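PDB 3CLQ: DUF1116 domain-containing protein from Enterococcus faecalis, which is of unknown function but belongs to the AllG family and may be related to a subunit of oxamate carbamoyltransferase. Local coordinates for residues Ala49-Ile53 against Cys261-Phe267; Val102-Ala106 against Met304-Ala308; Leu176-Leu180 against Thr236-Ala240; Asn194-Ser198 against Asp230-Gly234. One frame throughout, in Å; residues are numbered along the deposited sequence.

Overall arrangement
Four contacts join distant segments of one chain. Contacts 1 and 2 cross along the chain, since 102-106 falls between 49-53 and 261-267 and 304-308 follows both; their centres lie 9 Å apart and they share an antiparallel sheet in which strands 257-263 and 304-305 are neighbours. Contact 4 lies within the sequence interval spanned by contact 3, and both within those of contacts 1 and 2. Contacts 3 and 4, centres 11 Å apart, lie across the chain's centre from contact 1. Contact 2 links the two sides: Met-238 of contact 3 packs on its Ser-307 and Val-102, although those contacts' centres are about 16 Å apart, and Ser-104 OG hydrogen-bonds Tyr-231 OH of contact 4 (2.8 Å).

Contact 1. Residues Ala49-Ile53 against Cys261-Phe267; sequences AGPPI and CRNGVEF
Residues 49-53 form an irregular, largely extended loop that passes close to the end of strand 257-263, where the chain turns into strand 266-271. The backbones come nearest at Gly-50, whose CA is 3.8 Å from the CA of Arg-262; its CA also lies 3.2 Å from Arg-262 O. Gly-50 has phi/psi of 76/-174, and a CB there would clash with Arg-262 C and Asn-263 N, so the close approach depends on the missing side chain. Asn-263 N hydrogen-bonds Glu-266 O at 3.2 Å, closing the reversal, with Gly-264 at positive phi (85/-8). Asn-263, chi1 p, serves both segments. Its ND2 donates to Pro-51 O (2.8 Å), while its OD1 accepts from Val-265 N (3.1 Å) and Glu-266 N (2.9 Å). Apolar contacts complete the fit: Pro-51 CD is 4.1 Å from Cys-261 SG, and Ile-53, with chi1 and chi2 both t, brings CD1 to 4.1 Å from Val-265 CB. Arg-262 points its CB away and forms a salt bridge with Asp-303. What results is a beta hairpin connection with an Asx turn at Asn-263, whose amide also tethers the crossing loop that carries Pro-51 and Pro-52.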
loop_
_atom_site.group_PDB
_atom_site.type_symbol
_atom_site.label_atom_id
_atom_site.label_comp_id
_atom_site.label_asym_id
_atom_site.label_seq_id
_atom_site.Cartn_x
_atom_site.Cartn_y
_atom_site.Cartn_z
ATOM N N ALA B 49 -15.437 -5.974 -24.252
ATOM C CA ALA B 49 -16.159 -5.387 -23.124
ATOM C C ALA B 49 -17.586 -4.915 -23.487
ATOM O O ALA B 49 -17.931 -4.824 -24.664
ATOM C CB ALA B 49 -15.359 -4.237 -22.524
ATOM N N GLY B 50 -18.398 -4.612 -22.462
ATOM C CA GLY B 50 -19.735 -4.026 -22.651
ATOM C C GLY B 50 -20.779 -5.020 -23.130
ATOM O O GLY B 50 -20.498 -6.206 -23.216
ATOM N N PRO B 51 -21.994 -4.543 -23.438
ATOM C CA PRO B 51 -23.116 -5.379 -23.871
ATOM C C PRO B 51 -23.036 -5.764 -25.350
ATOM O O PRO B 51 -22.251 -5.178 -26.089
ATOM C CB PRO B 51 -24.314 -4.469 -23.638
ATOM C CG PRO B 51 -23.772 -3.136 -23.944
ATOM C CD PRO B 51 -22.383 -3.133 -23.352
ATOM N N PRO B 52 -23.861 -6.736 -25.787
ATOM C CA PRO B 52 -23.724 -7.289 -27.135
ATOM C C PRO B 52 -23.667 -6.193 -28.190
ATOM O O PRO B 52 -24.369 -5.183 -28.082
ATOM C CB PRO B 52 -24.976 -8.152 -27.296
ATOM C CG PRO B 52 -25.318 -8.562 -25.937
ATOM C CD PRO B 52 -24.960 -7.380 -25.050
ATOM N N ILE B 53 -22.810 -6.394 -29.187
ATOM C CA ILE B 53 -22.591 -5.403 -30.236
ATOM C C ILE B 53 -21.921 -6.059 -31.446
ATOM O O ILE B 53 -20.869 -6.679 -31.332
ATOM C CB ILE B 53 -21.726 -4.225 -29.723
ATOM C CG1 ILE B 53 -21.628 -3.113 -30.764
ATOM C CG2 ILE B 53 -20.338 -4.716 -29.332
ATOM C CD1 ILE B 53 -21.367 -1.762 -30.180
ATOM N N CYS B 261 -21.566 -2.192 -17.466
ATOM C CA CYS B 261 -20.494 -2.289 -18.440
ATOM C C CYS B 261 -20.797 -1.466 -19.669
ATOM O O CYS B 261 -21.936 -1.062 -19.900
ATOM C CB CYS B 261 -20.231 -3.741 -18.829
ATOM S SG CYS B 261 -21.641 -4.532 -19.592
ATOM N N ARG B 262 -19.758 -1.210 -20.453
ATOM C CA ARG B 262 -19.899 -0.373 -21.626
ATOM C C ARG B 262 -18.903 -0.810 -22.693
ATOM O O ARG B 262 -17.877 -1.414 -22.379
ATOM C CB ARG B 262 -19.711 1.102 -21.263
ATOM C CG ARG B 262 -18.562 1.350 -20.359
ATOM C CD ARG B 262 -18.980 1.327 -18.904
ATOM N NE ARG B 262 -18.113 2.203 -18.125
ATOM C CZ ARG B 262 -16.983 1.812 -17.534
ATOM N NH1 ARG B 262 -16.240 2.687 -16.868
ATOM N NH2 ARG B 262 -16.590 0.550 -17.607
ATOM N N ASN B 263 -19.238 -0.523 -23.951
ATOM C CA ASN B 263 -18.425 -0.921 -25.102
ATOM C C ASN B 263 -18.066 0.252 -26.013
ATOM O O ASN B 263 -17.837 0.063 -27.201
ATOM C CB ASN B 263 -19.125 -2.023 -25.922
ATOM C CG ASN B 263 -20.484 -1.595 -26.443
ATOM O OD1 ASN B 263 -20.738 -0.413 -26.661
ATOM N ND2 ASN B 263 -21.367 -2.558 -26.635
ATOM N N GLY B 264 -18.035 1.460 -25.459
ATOM C CA GLY B 264 -17.616 2.626 -26.214
ATOM C C GLY B 264 -18.754 3.220 -27.005
ATOM O O GLY B 264 -18.611 4.301 -27.589
ATOM N N VAL B 265 -19.885 2.518 -27.042
ATOM C CA VAL B 265 -21.056 3.003 -27.751
ATOM C C VAL B 265 -22.285 2.934 -26.841
ATOM O O VAL B 265 -23.090 3.863 -26.806
ATOM C CB VAL B 265 -21.313 2.185 -29.054
ATOM C CG1 VAL B 265 -22.531 2.701 -29.797
ATOM C CG2 VAL B 265 -20.102 2.215 -29.975
ATOM N N GLU B 266 -22.434 1.830 -26.110
ATOM C CA GLU B 266 -23.599 1.643 -25.254
ATOM C C GLU B 266 -23.253 1.263 -23.828
ATOM O O GLU B 266 -22.245 0.601 -23.558
ATOM C CB GLU B 266 -24.504 0.546 -25.795
ATOM C CG GLU B 266 -25.264 0.887 -27.050
ATOM C CD GLU B 266 -26.509 0.040 -27.202
ATOM O OE1 GLU B 266 -26.416 -1.204 -27.088
ATOM O OE2 GLU B 266 -27.587 0.625 -27.428
ATOM N N PHE B 267 -24.126 1.655 -22.911
ATOM C CA PHE B 267 -24.032 1.221 -21.530
ATOM C C PHE B 267 -25.067 0.133 -21.296
ATOM O O PHE B 267 -26.208 0.212 -21.803
ATOM C CB PHE B 267 -24.312 2.378 -20.610
ATOM C CG PHE B 267 -23.696 2.234 -19.306
ATOM C CD1 PHE B 267 -22.517 2.900 -19.009
ATOM C CD2 PHE B 267 -24.257 1.399 -18.347
ATOM C CE1 PHE B 267 -21.924 2.749 -17.760
ATOM C CE2 PHE B 267 -23.668 1.258 -17.108
ATOM C CZ PHE B 267 -22.507 1.939 -16.826
#

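Contact 2. Residues Val102-Ala106 against Met304-Ala308; sequences VGSMA and MGDSA
Met-304 and Gly-305 form a short edge strand, after which the chain leaves the strand at Asp-306; loop 102-106 runs alongside, with CA pairs Met-105/Gly-305 at 3.8 Å and Gly-103/Asp-306 at 5.1 Å. Met-304, a selenomethionine with chi1 t, chi2 t and chi3 p, directs its CE to 4.1 Å from CB of Met-105. Next, Gly-305 (phi/psi 136/168) gives a CA-H...O contact from its CA to Met-105 O at 3.1 Å. A CB here would come within 3.0 Å of Met-105 N and collide with the carbonyl oxygen of Met-304, so glycine suits both the backbone and the packing. Asp-306, chi1 m, pairs with Gly-103 twice: its N donates to Gly-103 O (2.7 Å), and its OD1 accepts from Gly-103 N (2.7 Å). Its OD2 takes a further hydrogen bond from Gly-50, so one carboxylate joins two loops. Ser-307, chi1 p, has its OG 3.6 Å from CE of selenomethionine Met-105, which is chi1 m, chi2 m and turns back over the strand end from a backbone at 48/-110. Met-238 of helix 234-247 also packs on Ser-307. The whole is a buried junction between a loop and the end of an outermost strand of the antiparallel sheet.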
loop_
_atom_site.group_PDB
_atom_site.type_symbol
_atom_site.label_atom_id
_atom_site.label_comp_id
_atom_site.label_asym_id
_atom_site.label_seq_id
_atom_site.Cartn_x
_atom_site.Cartn_y
_atom_site.Cartn_z
ATOM N N VAL B 102 -14.688 -10.685 -17.499
ATOM C CA VAL B 102 -14.793 -9.211 -17.686
ATOM C C VAL B 102 -13.543 -8.658 -18.372
ATOM O O VAL B 102 -12.462 -9.218 -18.247
ATOM C CB VAL B 102 -14.975 -8.440 -16.378
ATOM C CG1 VAL B 102 -16.377 -8.615 -15.846
ATOM C CG2 VAL B 102 -13.949 -8.869 -15.354
ATOM N N GLY B 103 -13.678 -7.566 -19.106
ATOM C CA GLY B 103 -12.552 -7.056 -19.867
ATOM C C GLY B 103 -12.322 -5.574 -19.677
ATOM O O GLY B 103 -13.255 -4.749 -19.799
ATOM N N SER B 104 -11.075 -5.240 -19.347
ATOM C CA SER B 104 -10.650 -3.848 -19.199
ATOM C C SER B 104 -10.547 -3.093 -20.544
ATOM O O SER B 104 -9.974 -3.612 -21.517
ATOM C CB SER B 104 -9.322 -3.781 -18.471
ATOM O OG SER B 104 -8.939 -2.424 -18.376
HETATM N N MSE B 105 -11.085 -1.867 -20.558
HETATM C CA MSE B 105 -11.278 -1.033 -21.758
HETATM C C MSE B 105 -11.930 -1.760 -22.945
HETATM O O MSE B 105 -13.122 -2.082 -22.919
HETATM C CB MSE B 105 -9.979 -0.351 -22.190
HETATM C CG MSE B 105 -9.296 0.473 -21.114
HETATM SE SE MSE B 105 -10.317 1.983 -20.338
HETATM C CE MSE B 105 -11.048 1.101 -18.711
ATOM N N ALA B 106 -11.161 -1.998 -24.004
ATOM C CA ALA B 106 -11.727 -2.671 -25.168
ATOM C C ALA B 106 -12.089 -4.108 -24.763
ATOM O O ALA B 106 -13.027 -4.714 -25.299
ATOM C CB ALA B 106 -10.759 -2.643 -26.332
HETATM N N MSE B 304 -16.048 3.337 -21.895
HETATM C CA MSE B 304 -15.798 1.995 -22.426
HETATM C C MSE B 304 -15.030 1.087 -21.452
HETATM O O MSE B 304 -14.012 1.488 -20.903
HETATM C CB MSE B 304 -15.035 2.101 -23.750
HETATM C CG MSE B 304 -14.848 0.777 -24.498
HETATM SE SE MSE B 304 -13.596 0.919 -26.019
HETATM C CE MSE B 304 -12.088 1.700 -25.031
ATOM N N GLY B 305 -15.520 -0.134 -21.254
ATOM C CA GLY B 305 -14.802 -1.143 -20.478
ATOM C C GLY B 305 -15.680 -1.908 -19.503
ATOM O O GLY B 305 -16.812 -1.523 -19.256
ATOM N N ASP B 306 -15.173 -2.993 -18.935
ATOM C CA ASP B 306 -15.969 -3.711 -17.958
ATOM C C ASP B 306 -15.634 -3.288 -16.522
ATOM O O ASP B 306 -16.223 -3.781 -15.556
ATOM C CB ASP B 306 -15.823 -5.216 -18.147
ATOM C CG ASP B 306 -16.585 -5.727 -19.350
ATOM O OD1 ASP B 306 -16.137 -6.743 -19.920
ATOM O OD2 ASP B 306 -17.619 -5.121 -19.746
ATOM N N SER B 307 -14.716 -2.334 -16.398
ATOM C CA SER B 307 -14.154 -1.960 -15.108
ATOM C C SER B 307 -15.186 -1.427 -14.145
ATOM O O SER B 307 -14.886 -1.239 -12.982
ATOM C CB SER B 307 -13.057 -0.912 -15.295
ATOM O OG SER B 307 -13.478 0.076 -16.225
ATOM N N ALA B 308 -16.389 -1.164 -14.630
ATOM C CA ALA B 308 -17.423 -0.563 -13.812
ATOM C C ALA B 308 -18.076 -1.611 -12.930
ATOM O O ALA B 308 -18.990 -1.311 -12.175
ATOM C CB ALA B 308 -18.465 0.105 -14.698
#

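Contact 3. Residues Leu176-Leu180 against Thr236-Ala240; sequences LRLML and TWMGA
This is a buried helix-helix packing contact, centred on a tryptophan wedged against the start of a short helix. Segments 176-180 and 236-240 are pieces of helix 176-183 and helix 234-247; the segment axes approach to 10.4 Å and cross at -124°, with N-to-C directions 124° apart. The nearest CA pairs are Leu-176/Ala-240 at 6.4 Å and Leu-180/Trp-237 at 7.4 Å. Trp-237, chi1 m and chi2 129°, reaches across the gap: its CZ3 is 4.1 Å from Leu-176 CG, its CE3 is 4.0 Å from Leu-180 CD1, and its CH2 is 3.7 Å from Met-179 CG. Selenomethionine Met-179 (chi1 t, chi2 t, chi3 m) places its SE 5.3 Å from the centroid of the six-membered ring of Trp-237, at the ring edge, a Met-aromatic contact. Leu-176 CB meets Ala-240 CB at 4.3 Å, the small alanine admitting the closest backbone approach. Around this apolar interface, Thr-236 hydrogen-bonds His-116, Leu-176 touches Leu-28 of strand 26-33, and Met-179 packs on helix 195-210.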
loop_
_atom_site.group_PDB
_atom_site.type_symbol
_atom_site.label_atom_id
_atom_site.label_comp_id
_atom_site.label_asym_id
_atom_site.label_seq_id
_atom_site.Cartn_x
_atom_site.Cartn_y
_atom_site.Cartn_z
ATOM N N LEU B 176 -8.639 -12.985 -2.638
ATOM C CA LEU B 176 -8.704 -11.700 -3.254
ATOM C C LEU B 176 -9.504 -10.709 -2.412
ATOM O O LEU B 176 -9.168 -9.532 -2.336
ATOM C CB LEU B 176 -9.279 -11.864 -4.637
ATOM C CG LEU B 176 -8.342 -11.867 -5.849
ATOM C CD1 LEU B 176 -6.886 -12.201 -5.542
ATOM C CD2 LEU B 176 -8.905 -12.780 -6.947
ATOM N N ARG B 177 -10.558 -11.172 -1.757
ATOM C CA ARG B 177 -11.326 -10.241 -0.950
ATOM C C ARG B 177 -10.492 -9.743 0.213
ATOM O O ARG B 177 -10.610 -8.605 0.614
ATOM C CB ARG B 177 -12.632 -10.839 -0.448
ATOM C CG ARG B 177 -13.560 -9.792 0.119
ATOM C CD ARG B 177 -14.753 -10.429 0.782
ATOM N NE ARG B 177 -14.369 -11.152 1.993
ATOM C CZ ARG B 177 -15.189 -11.931 2.695
ATOM N NH1 ARG B 177 -16.453 -12.097 2.322
ATOM N NH2 ARG B 177 -14.746 -12.539 3.779
ATOM N N LEU B 178 -9.644 -10.589 0.753
ATOM C CA LEU B 178 -8.729 -10.111 1.773
ATOM C C LEU B 178 -7.790 -9.042 1.201
ATOM O O LEU B 178 -7.631 -7.972 1.791
ATOM C CB LEU B 178 -7.922 -11.263 2.374
ATOM C CG LEU B 178 -6.890 -10.879 3.451
ATOM C CD1 LEU B 178 -7.525 -10.283 4.709
ATOM C CD2 LEU B 178 -6.012 -12.080 3.796
HETATM N N MSE B 179 -7.172 -9.322 0.058
HETATM C CA MSE B 179 -6.161 -8.410 -0.457
HETATM C C MSE B 179 -6.794 -7.072 -0.821
HETATM O O MSE B 179 -6.234 -6.006 -0.594
HETATM C CB MSE B 179 -5.428 -9.022 -1.644
HETATM C CG MSE B 179 -4.167 -8.287 -2.019
HETATM SE SE MSE B 179 -3.053 -9.292 -3.308
HETATM C CE MSE B 179 -2.205 -10.569 -2.074
ATOM N N LEU B 180 -7.993 -7.140 -1.330
ATOM C CA LEU B 180 -8.721 -5.971 -1.690
ATOM C C LEU B 180 -9.075 -5.252 -0.424
ATOM O O LEU B 180 -8.917 -4.085 -0.321
ATOM C CB LEU B 180 -9.952 -6.400 -2.439
ATOM C CG LEU B 180 -10.860 -5.294 -2.876
ATOM C CD1 LEU B 180 -11.364 -5.597 -4.196
ATOM C CD2 LEU B 180 -11.959 -5.167 -1.938
ATOM N N THR B 236 -7.350 -7.928 -11.895
ATOM C CA THR B 236 -7.570 -8.851 -10.806
ATOM C C THR B 236 -8.792 -8.434 -9.987
ATOM O O THR B 236 -9.618 -9.261 -9.618
ATOM C CB THR B 236 -6.315 -8.946 -9.928
ATOM O OG1 THR B 236 -5.155 -9.035 -10.767
ATOM C CG2 THR B 236 -6.369 -10.165 -9.014
ATOM N N TRP B 237 -8.946 -7.148 -9.723
ATOM C CA TRP B 237 -10.083 -6.742 -8.917
ATOM C C TRP B 237 -11.403 -6.830 -9.691
ATOM O O TRP B 237 -12.447 -7.137 -9.128
ATOM C CB TRP B 237 -9.846 -5.354 -8.333
ATOM C CG TRP B 237 -8.466 -5.220 -7.710
ATOM C CD1 TRP B 237 -7.538 -4.219 -7.947
ATOM C CD2 TRP B 237 -7.849 -6.117 -6.777
ATOM N NE1 TRP B 237 -6.393 -4.438 -7.208
ATOM C CE2 TRP B 237 -6.553 -5.594 -6.479
ATOM C CE3 TRP B 237 -8.269 -7.295 -6.139
ATOM C CZ2 TRP B 237 -5.679 -6.215 -5.570
ATOM C CZ3 TRP B 237 -7.400 -7.923 -5.262
ATOM C CH2 TRP B 237 -6.109 -7.378 -4.982
HETATM N N MSE B 238 -11.346 -6.598 -10.988
HETATM C CA MSE B 238 -12.540 -6.718 -11.817
HETATM C C MSE B 238 -13.036 -8.133 -11.702
HETATM O O MSE B 238 -14.242 -8.390 -11.539
HETATM C CB MSE B 238 -12.245 -6.360 -13.282
HETATM C CG MSE B 238 -11.970 -4.873 -13.470
HETATM SE SE MSE B 238 -11.240 -4.340 -15.206
HETATM C CE MSE B 238 -10.621 -2.528 -14.725
ATOM N N GLY B 239 -12.077 -9.051 -11.742
ATOM C CA GLY B 239 -12.381 -10.474 -11.741
ATOM C C GLY B 239 -12.960 -10.891 -10.411
ATOM O O GLY B 239 -13.894 -11.705 -10.364
ATOM N N ALA B 240 -12.394 -10.323 -9.343
ATOM C CA ALA B 240 -12.897 -10.513 -8.006
ATOM C C ALA B 240 -14.342 -10.081 -7.947
ATOM O O ALA B 240 -15.213 -10.870 -7.570
ATOM C CB ALA B 240 -12.096 -9.695 -7.043
#

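Contact 4. Residues Asn194-Ser198 against Asp230-Gly234; sequences NVAGS and DYFSG
A polar loop-to-helix contact joins the first turn of helix 195-210 to the loop that leads into helix 234-247. Asn-194 occupies the N-cap position without a side-chain cap, and Ser-198 N hydrogen-bonds Asn-194 O at 2.8 Å. Across from it, Tyr-231 to Gly-234 make a type I beta turn, with Gly-234 N to Tyr-231 O at 3.0 Å. CA distances are 5.1 Å for Val-195/Asp-230, 6.0 Å for Asn-194/Tyr-231 and 4.6 Å for Ser-198/Ser-233. Ser-198, chi1 m, is the hub: its OG donates to Asp-230 O (3.0 Å) and accepts from Ser-233 N (2.9 Å) and Ser-233 OG (2.8 Å), Ser-233 being chi1 p. Gly-197 leaves room, since a CB there would lie 3.2 Å from Ser-233 OG. Tyr-231 OH hydrogen-bonds Ser-104 OG. Val-195 and Ala-196 also pack on Met-186 of the second subunit. One buried hydroxyl, both donor and acceptor, thus serves the carbonyl just before the turn and the backbone NH and hydroxyl of Ser-233 within it, tying turn to helix without any charged pair.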
loop_
_atom_site.group_PDB
_atom_site.type_symbol
_atom_site.label_atom_id
_atom_site.label_comp_id
_atom_site.label_asym_id
_atom_site.label_seq_id
_atom_site.Cartn_x
_atom_site.Cartn_y
_atom_site.Cartn_z
ATOM N N ASN B 194 -4.353 1.650 -8.269
ATOM C CA ASN B 194 -4.203 0.217 -8.010
ATOM C C ASN B 194 -2.835 -0.125 -7.458
ATOM O O ASN B 194 -2.459 -1.307 -7.403
ATOM C CB ASN B 194 -4.437 -0.601 -9.303
ATOM C CG ASN B 194 -5.905 -0.670 -9.700
ATOM O OD1 ASN B 194 -6.753 -1.105 -8.906
ATOM N ND2 ASN B 194 -6.216 -0.250 -10.924
ATOM N N VAL B 195 -2.112 0.911 -7.027
ATOM C CA VAL B 195 -0.710 0.777 -6.634
ATOM C C VAL B 195 -0.517 -0.229 -5.511
ATOM O O VAL B 195 0.329 -1.147 -5.610
ATOM C CB VAL B 195 -0.064 2.123 -6.191
ATOM C CG1 VAL B 195 1.452 2.082 -6.487
ATOM C CG2 VAL B 195 -0.689 3.281 -6.913
ATOM N N ALA B 196 -1.292 -0.044 -4.443
ATOM C CA ALA B 196 -1.172 -0.888 -3.254
ATOM C C ALA B 196 -1.481 -2.340 -3.600
ATOM O O ALA B 196 -0.683 -3.238 -3.328
ATOM C CB ALA B 196 -2.086 -0.401 -2.189
ATOM N N GLY B 197 -2.632 -2.550 -4.241
ATOM C CA GLY B 197 -3.056 -3.876 -4.670
ATOM C C GLY B 197 -2.023 -4.525 -5.553
ATOM O O GLY B 197 -1.745 -5.715 -5.428
ATOM N N SER B 198 -1.432 -3.746 -6.445
ATOM C CA SER B 198 -0.521 -4.326 -7.420
ATOM C C SER B 198 0.739 -4.768 -6.722
ATOM O O SER B 198 1.255 -5.858 -6.967
ATOM C CB SER B 198 -0.229 -3.333 -8.539
ATOM O OG SER B 198 -1.302 -3.332 -9.478
ATOM N N ASP B 230 1.800 0.515 -12.612
ATOM C CA ASP B 230 1.137 0.130 -11.380
ATOM C C ASP B 230 -0.228 -0.509 -11.634
ATOM O O ASP B 230 -1.003 -0.666 -10.720
ATOM C CB ASP B 230 1.071 1.298 -10.392
ATOM C CG ASP B 230 0.168 2.406 -10.861
ATOM O OD1 ASP B 230 -0.009 3.413 -10.102
ATOM O OD2 ASP B 230 -0.371 2.268 -11.983
ATOM N N TYR B 231 -0.491 -0.920 -12.865
ATOM C CA TYR B 231 -1.808 -1.412 -13.211
ATOM C C TYR B 231 -1.977 -2.929 -13.182
ATOM O O TYR B 231 -3.038 -3.447 -13.493
ATOM C CB TYR B 231 -2.198 -0.911 -14.612
ATOM C CG TYR B 231 -3.646 -1.185 -14.962
ATOM C CD1 TYR B 231 -4.687 -0.593 -14.226
ATOM C CD2 TYR B 231 -3.973 -2.044 -16.005
ATOM C CE1 TYR B 231 -6.025 -0.841 -14.532
ATOM C CE2 TYR B 231 -5.323 -2.314 -16.330
ATOM C CZ TYR B 231 -6.341 -1.704 -15.589
ATOM O OH TYR B 231 -7.657 -1.968 -15.904
ATOM N N PHE B 232 -0.939 -3.660 -12.829
ATOM C CA PHE B 232 -1.031 -5.117 -12.922
ATOM C C PHE B 232 -2.218 -5.808 -12.199
ATOM O O PHE B 232 -2.722 -6.803 -12.677
ATOM C CB PHE B 232 0.283 -5.777 -12.497
ATOM C CG PHE B 232 0.280 -7.232 -12.726
ATOM C CD1 PHE B 232 0.299 -7.734 -14.036
ATOM C CD2 PHE B 232 0.150 -8.113 -11.665
ATOM C CE1 PHE B 232 0.245 -9.099 -14.287
ATOM C CE2 PHE B 232 0.105 -9.481 -11.897
ATOM C CZ PHE B 232 0.150 -9.980 -13.223
ATOM N N SER B 233 -2.658 -5.307 -11.055
ATOM C CA SER B 233 -3.758 -5.942 -10.325
ATOM C C SER B 233 -5.158 -5.419 -10.703
ATOM O O SER B 233 -6.180 -5.904 -10.182
ATOM C CB SER B 233 -3.551 -5.743 -8.824
ATOM O OG SER B 233 -3.729 -4.382 -8.498
ATOM N N GLY B 234 -5.199 -4.412 -11.572
ATOM C CA GLY B 234 -6.458 -3.814 -12.007
ATOM C C GLY B 234 -7.439 -4.869 -12.482
ATOM O O GLY B 234 -8.540 -4.984 -11.944
#